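Local coordinates for aspartate--tRNA(Asp/Asn) ligase (Sulfolobus tokodaii, PDB 1WYD) that attaches L-aspartate to both tRNA(Asp) and tRNA(Asn) in an ATP-dependent, two-step reaction, as a non-discriminating class II aminoacyl-tRNA synthetase, at the interface of chains A and B. Sequence-based numbering; all coordinates share one arbitrary frame. Chains: chain A/B, hypothetical aspartyl-tRNA synthetase.

Contact 1: the interface of chains A and B. Residues chain A 196-198, 200, 232, 392; chain B 3, 23-24, 41-42.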
loop_
_atom_site.group_PDB
_atom_site.type_symbol
_atom_site.label_atom_id
_atom_site.label_comp_id
_atom_site.label_asym_id
_atom_site.label_seq_id
_atom_site.Cartn_x
_atom_site.Cartn_y
_atom_site.Cartn_z
ATOM N N ALA A 196 0.895 9.016 14.533
ATOM C CA ALA A 196 0.351 10.367 14.636
ATOM C C ALA A 196 0.984 11.109 15.799
ATOM O O ALA A 196 1.077 12.348 15.781
ATOM C CB ALA A 196 -1.198 10.345 14.808
ATOM N N GLY A 197 1.394 10.361 16.818
ATOM C CA GLY A 197 2.041 10.958 17.959
ATOM C C GLY A 197 3.490 11.282 17.706
ATOM O O GLY A 197 4.164 11.808 18.616
ATOM N N VAL A 198 4.007 10.908 16.531
ATOM C CA VAL A 198 5.316 11.380 16.188
ATOM C C VAL A 198 5.279 12.458 15.106
ATOM O O VAL A 198 5.838 13.530 15.335
ATOM C CB VAL A 198 6.455 10.265 15.984
ATOM C CG1 VAL A 198 5.916 8.964 15.812
ATOM C CG2 VAL A 198 7.389 10.597 14.777
ATOM N N GLU A 200 2.270 13.677 13.524
ATOM C CA GLU A 200 0.863 14.165 13.429
ATOM C C GLU A 200 -0.129 13.595 12.398
ATOM O O GLU A 200 -1.322 13.389 12.750
ATOM C CB GLU A 200 0.738 15.686 13.402
ATOM C CG GLU A 200 1.679 16.439 14.322
ATOM C CD GLU A 200 1.486 17.953 14.252
ATOM O OE1 GLU A 200 0.372 18.440 13.920
ATOM O OE2 GLU A 200 2.452 18.663 14.568
ATOM N N PHE A 232 -4.141 16.572 16.822
ATOM C CA PHE A 232 -4.899 17.830 16.992
ATOM C C PHE A 232 -6.228 17.946 16.229
ATOM O O PHE A 232 -6.656 19.034 15.873
ATOM C CB PHE A 232 -4.009 19.061 16.790
ATOM C CG PHE A 232 -2.669 18.920 17.396
ATOM C CD1 PHE A 232 -1.609 18.378 16.659
ATOM C CD2 PHE A 232 -2.441 19.365 18.672
ATOM C CE1 PHE A 232 -0.380 18.254 17.207
ATOM C CE2 PHE A 232 -1.186 19.246 19.238
ATOM C CZ PHE A 232 -0.166 18.681 18.522
ATOM N N PRO A 392 -0.789 13.510 22.012
ATOM C CA PRO A 392 -1.623 14.658 21.750
ATOM C C PRO A 392 -3.029 14.217 21.426
ATOM O O PRO A 392 -3.272 13.062 21.034
ATOM C CB PRO A 392 -1.027 15.183 20.433
ATOM C CG PRO A 392 -0.714 13.974 19.697
ATOM C CD PRO A 392 -0.085 13.106 20.776
ATOM N N ARG B 3 -4.530 25.088 16.658
ATOM C CA ARG B 3 -3.547 26.064 16.254
ATOM C C ARG B 3 -4.146 26.864 15.126
ATOM O O ARG B 3 -5.119 26.429 14.531
ATOM C CB ARG B 3 -2.295 25.366 15.738
ATOM C CG ARG B 3 -2.585 24.155 14.890
ATOM C CD ARG B 3 -1.450 23.762 14.081
ATOM N NE ARG B 3 -0.424 23.036 14.844
ATOM C CZ ARG B 3 -0.226 21.720 14.774
ATOM N NH1 ARG B 3 -1.020 20.963 14.021
ATOM N NH2 ARG B 3 0.762 21.161 15.438
ATOM N N GLY B 23 1.945 21.973 19.847
ATOM C CA GLY B 23 2.962 20.961 19.698
ATOM C C GLY B 23 3.609 20.506 20.973
ATOM O O GLY B 23 3.024 20.599 22.041
ATOM N N TRP B 24 4.835 20.014 20.824
ATOM C CA TRP B 24 5.601 19.384 21.881
ATOM C C TRP B 24 6.691 20.300 22.423
ATOM O O TRP B 24 7.419 20.963 21.679
ATOM C CB TRP B 24 6.228 18.083 21.356
ATOM C CG TRP B 24 5.258 16.955 21.175
ATOM C CD1 TRP B 24 4.867 16.035 22.127
ATOM C CD2 TRP B 24 4.520 16.641 19.997
ATOM N NE1 TRP B 24 3.942 15.162 21.598
ATOM C CE2 TRP B 24 3.699 15.508 20.298
ATOM C CE3 TRP B 24 4.475 17.174 18.702
ATOM C CZ2 TRP B 24 2.879 14.902 19.350
ATOM C CZ3 TRP B 24 3.630 16.575 17.759
ATOM C CH2 TRP B 24 2.855 15.453 18.087
ATOM N N ASP B 41 6.544 20.801 16.196
ATOM C CA ASP B 41 5.333 20.368 15.501
ATOM C C ASP B 41 5.809 19.668 14.254
ATOM O O ASP B 41 7.027 19.536 14.057
ATOM C CB ASP B 41 4.316 21.514 15.241
ATOM C CG ASP B 41 4.711 22.471 14.071
ATOM O OD1 ASP B 41 4.035 23.521 13.930
ATOM O OD2 ASP B 41 5.628 22.278 13.246
ATOM N N LYS B 42 4.889 19.213 13.411
ATOM C CA LYS B 42 5.305 18.393 12.265
ATOM C C LYS B 42 6.181 19.163 11.245
ATOM O O LYS B 42 6.893 18.539 10.475
ATOM C CB LYS B 42 4.101 17.667 11.618
ATOM C CG LYS B 42 3.534 18.319 10.371
ATOM C CD LYS B 42 2.199 17.741 9.895
ATOM C CE LYS B 42 2.385 16.615 8.882
ATOM N NZ LYS B 42 2.879 17.062 7.541
#
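B:Trp24, on strand 18-31 of the OB-fold anticodon-binding domain, pushes the benzo end of its indole against the catalytic domain of the other subunit. CZ2 of B:Trp24 lies 3.7 Å from the ring carbon CG of A:Pro392, and the carbonyl oxygen of A:Gly197, near the end of helix 189-199, sits 3.4 Å from the same CZ2. A glycine probably suits this place because the indole meets its backbone oxygen, and a side chain might crowd the ring. Farther round the indole, the methylene CG of A:Glu200 comes up in the ring plane at the edge, 4.0 Å from CZ3 of B:Trp24, the two side chains running past one another in roughly opposed senses.

A:Phe232 continues the apolar surface. Its CZ lies 4.0 Å from CA of B:Gly23. The A:Phe232 side chain meets B:Arg3 at about a right angle, ring and guanidinium planes 57° apart, with CE1 near NH2.

At the rim A:Glu200, extended beyond CG (chi2 -179°), meets B:Arg3 tip to tip in a salt bridge, carboxylate and guanidinium nearly coplanar. B:Arg3 NH1 gives a hydrogen bond of 2.9 Å to the syn lone pair of A:Glu200 OE1, while NH2 is shared between OE1 and OE2. Arginine suits the site because its two terminal nitrogens can address both oxygens end-on. Replacing A:Glu200 by an alanine would probably leave the B:Arg3 guanidinium and the B:Lys42 backbone N without this carboxylate partner, and open a gap beside B:Trp24. The carboxylate of B:Asp41 stands 5.0 Å away (OD2 to A:Glu200 OE2), a like charge that the arginine may help offset. The backbone N of B:Lys42 donates to A:Glu200 OE2 over 2.8 Å, from above the carboxylate plane and on the face opposite B:Arg3 NH2.

Contact 2: the interface of chains A and B. Residues chain A 232-233, 237, 393; chain B 1-2, 95.
B:Tyr2 lies across A:Phe232 and A:Pro393, its side chain set at a slant to both. With CG anti to its own carbonyl carbon (chi1 -75°), the phenol turns one edge to the backbone of A:Phe232: the carbonyl oxygen O of A:Phe232 lies in the ring plane, 3.3 Å from B:Tyr2 CD2. This is an aromatic edge facing a carbonyl, probably a weakly favourable pairing, since the rim of an aromatic ring is slightly positive. B:Tyr2 CD2 also packs 3.5 Å from CB of A:Phe232, and CB of B:Tyr2 rests near CD2 of the phenylalanine ring, so the aromatic groups meet through their inner ends, their ring planes about 64° apart.

At the hydroxyl end of the tyrosine, A:Pro393, in the loop just ahead of strand 394-400, sits over a face of the ring. A:Pro393 CB is 3.8 Å from B:Tyr2 CZ, with the hydroxyl OH also close by. Proline suits this spot as a compact apolar group with little side-chain freedom to lose on packing. B:Leu95 approaches A:Phe232 and A:Pro393 at about right angles, its methyl CD1 4.2 Å from CE2 of the phenylalanine and its CB equally far from CD of the proline.

On the other flank, the first residue of chain B, B:Met1, runs extended beyond CG (chi2 -153°) and crosses the side chain of A:Asp237, near the start of helix 235-256. The initiator methionine happens to offer a long, flexible thioether, which can pack beside a carboxylate without a bonding partner. The contact is made by van der Waals packing rather than polar bonds, and at this end the sulphur SD of B:Met1 lies 3.4 Å from the carboxylate oxygen OD1 of A:Asp237.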
loop_
_atom_site.group_PDB
_atom_site.type_symbol
_atom_site.label_atom_id
_atom_site.label_comp_id
_atom_site.label_asym_id
_atom_site.label_seq_id
_atom_site.Cartn_x
_atom_site.Cartn_y
_atom_site.Cartn_z
ATOM N N PHE A 232 -4.141 16.572 16.822
ATOM C CA PHE A 232 -4.899 17.830 16.992
ATOM C C PHE A 232 -6.228 17.946 16.229
ATOM O O PHE A 232 -6.656 19.034 15.873
ATOM C CB PHE A 232 -4.009 19.061 16.790
ATOM C CG PHE A 232 -2.669 18.920 17.396
ATOM C CD1 PHE A 232 -1.609 18.378 16.659
ATOM C CD2 PHE A 232 -2.441 19.365 18.672
ATOM C CE1 PHE A 232 -0.380 18.254 17.207
ATOM C CE2 PHE A 232 -1.186 19.246 19.238
ATOM C CZ PHE A 232 -0.166 18.681 18.522
ATOM N N ALA A 233 -6.890 16.806 16.040
ATOM C CA ALA A 233 -8.184 16.734 15.366
ATOM C C ALA A 233 -9.114 15.975 16.297
ATOM O O ALA A 233 -8.641 15.219 17.102
ATOM C CB ALA A 233 -8.050 15.997 14.062
ATOM N N ASP A 237 -13.516 16.986 12.686
ATOM C CA ASP A 237 -12.431 17.268 11.713
ATOM C C ASP A 237 -12.134 16.078 10.799
ATOM O O ASP A 237 -11.843 16.273 9.610
ATOM C CB ASP A 237 -11.128 17.638 12.404
ATOM C CG ASP A 237 -11.204 18.944 13.118
ATOM O OD1 ASP A 237 -10.560 19.062 14.202
ATOM O OD2 ASP A 237 -11.869 19.918 12.684
ATOM N N PRO A 393 -3.958 15.140 21.514
ATOM C CA PRO A 393 -5.273 14.874 20.973
ATOM C C PRO A 393 -5.183 14.388 19.536
ATOM O O PRO A 393 -4.418 14.919 18.707
ATOM C CB PRO A 393 -5.987 16.235 21.089
ATOM C CG PRO A 393 -5.310 16.907 22.254
ATOM C CD PRO A 393 -3.864 16.440 22.193
ATOM N N MET B 1 -8.252 24.186 14.409
ATOM C CA MET B 1 -8.262 23.054 15.392
ATOM C C MET B 1 -7.543 23.485 16.680
ATOM O O MET B 1 -8.139 24.182 17.507
ATOM C CB MET B 1 -7.681 21.786 14.752
ATOM C CG MET B 1 -7.835 21.777 13.195
ATOM S SD MET B 1 -7.912 20.129 12.362
ATOM C CE MET B 1 -7.806 20.631 10.607
ATOM N N TYR B 2 -6.278 23.126 16.861
ATOM C CA TYR B 2 -5.627 23.528 18.111
ATOM C C TYR B 2 -4.609 24.637 17.892
ATOM O O TYR B 2 -3.913 25.061 18.813
ATOM C CB TYR B 2 -4.974 22.321 18.832
ATOM C CG TYR B 2 -5.934 21.388 19.534
ATOM C CD1 TYR B 2 -6.194 21.515 20.895
ATOM C CD2 TYR B 2 -6.582 20.371 18.835
ATOM C CE1 TYR B 2 -7.067 20.629 21.551
ATOM C CE2 TYR B 2 -7.454 19.492 19.469
ATOM C CZ TYR B 2 -7.690 19.617 20.828
ATOM O OH TYR B 2 -8.566 18.744 21.451
ATOM N N LEU B 95 -2.183 20.350 27.131
ATOM C CA LEU B 95 -3.132 19.430 26.510
ATOM C C LEU B 95 -2.918 18.062 27.096
ATOM O O LEU B 95 -3.868 17.340 27.386
ATOM C CB LEU B 95 -2.953 19.410 24.994
ATOM C CG LEU B 95 -3.105 20.753 24.281
ATOM C CD1 LEU B 95 -2.945 20.561 22.803
ATOM C CD2 LEU B 95 -4.459 21.414 24.591
#

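The centres of the C-alpha atoms of contact 1 and contact 2 are about 9 Å apart, and both use A:Phe232, which presents its ring to the first and its CB, ring and carbonyl to the second. The adjoining prolines A:Pro392 and A:Pro393 are divided between them, as are the N-terminal residues of chain B. Together the contacts form one continuous patch, ionic and apolar in contact 1, apolar in contact 2, which joins the anticodon-binding domain of one subunit to the catalytic domain of the other. Two-fold symmetry repeats it with the chains exchanged, so it probably contributes twice to holding the homodimer together.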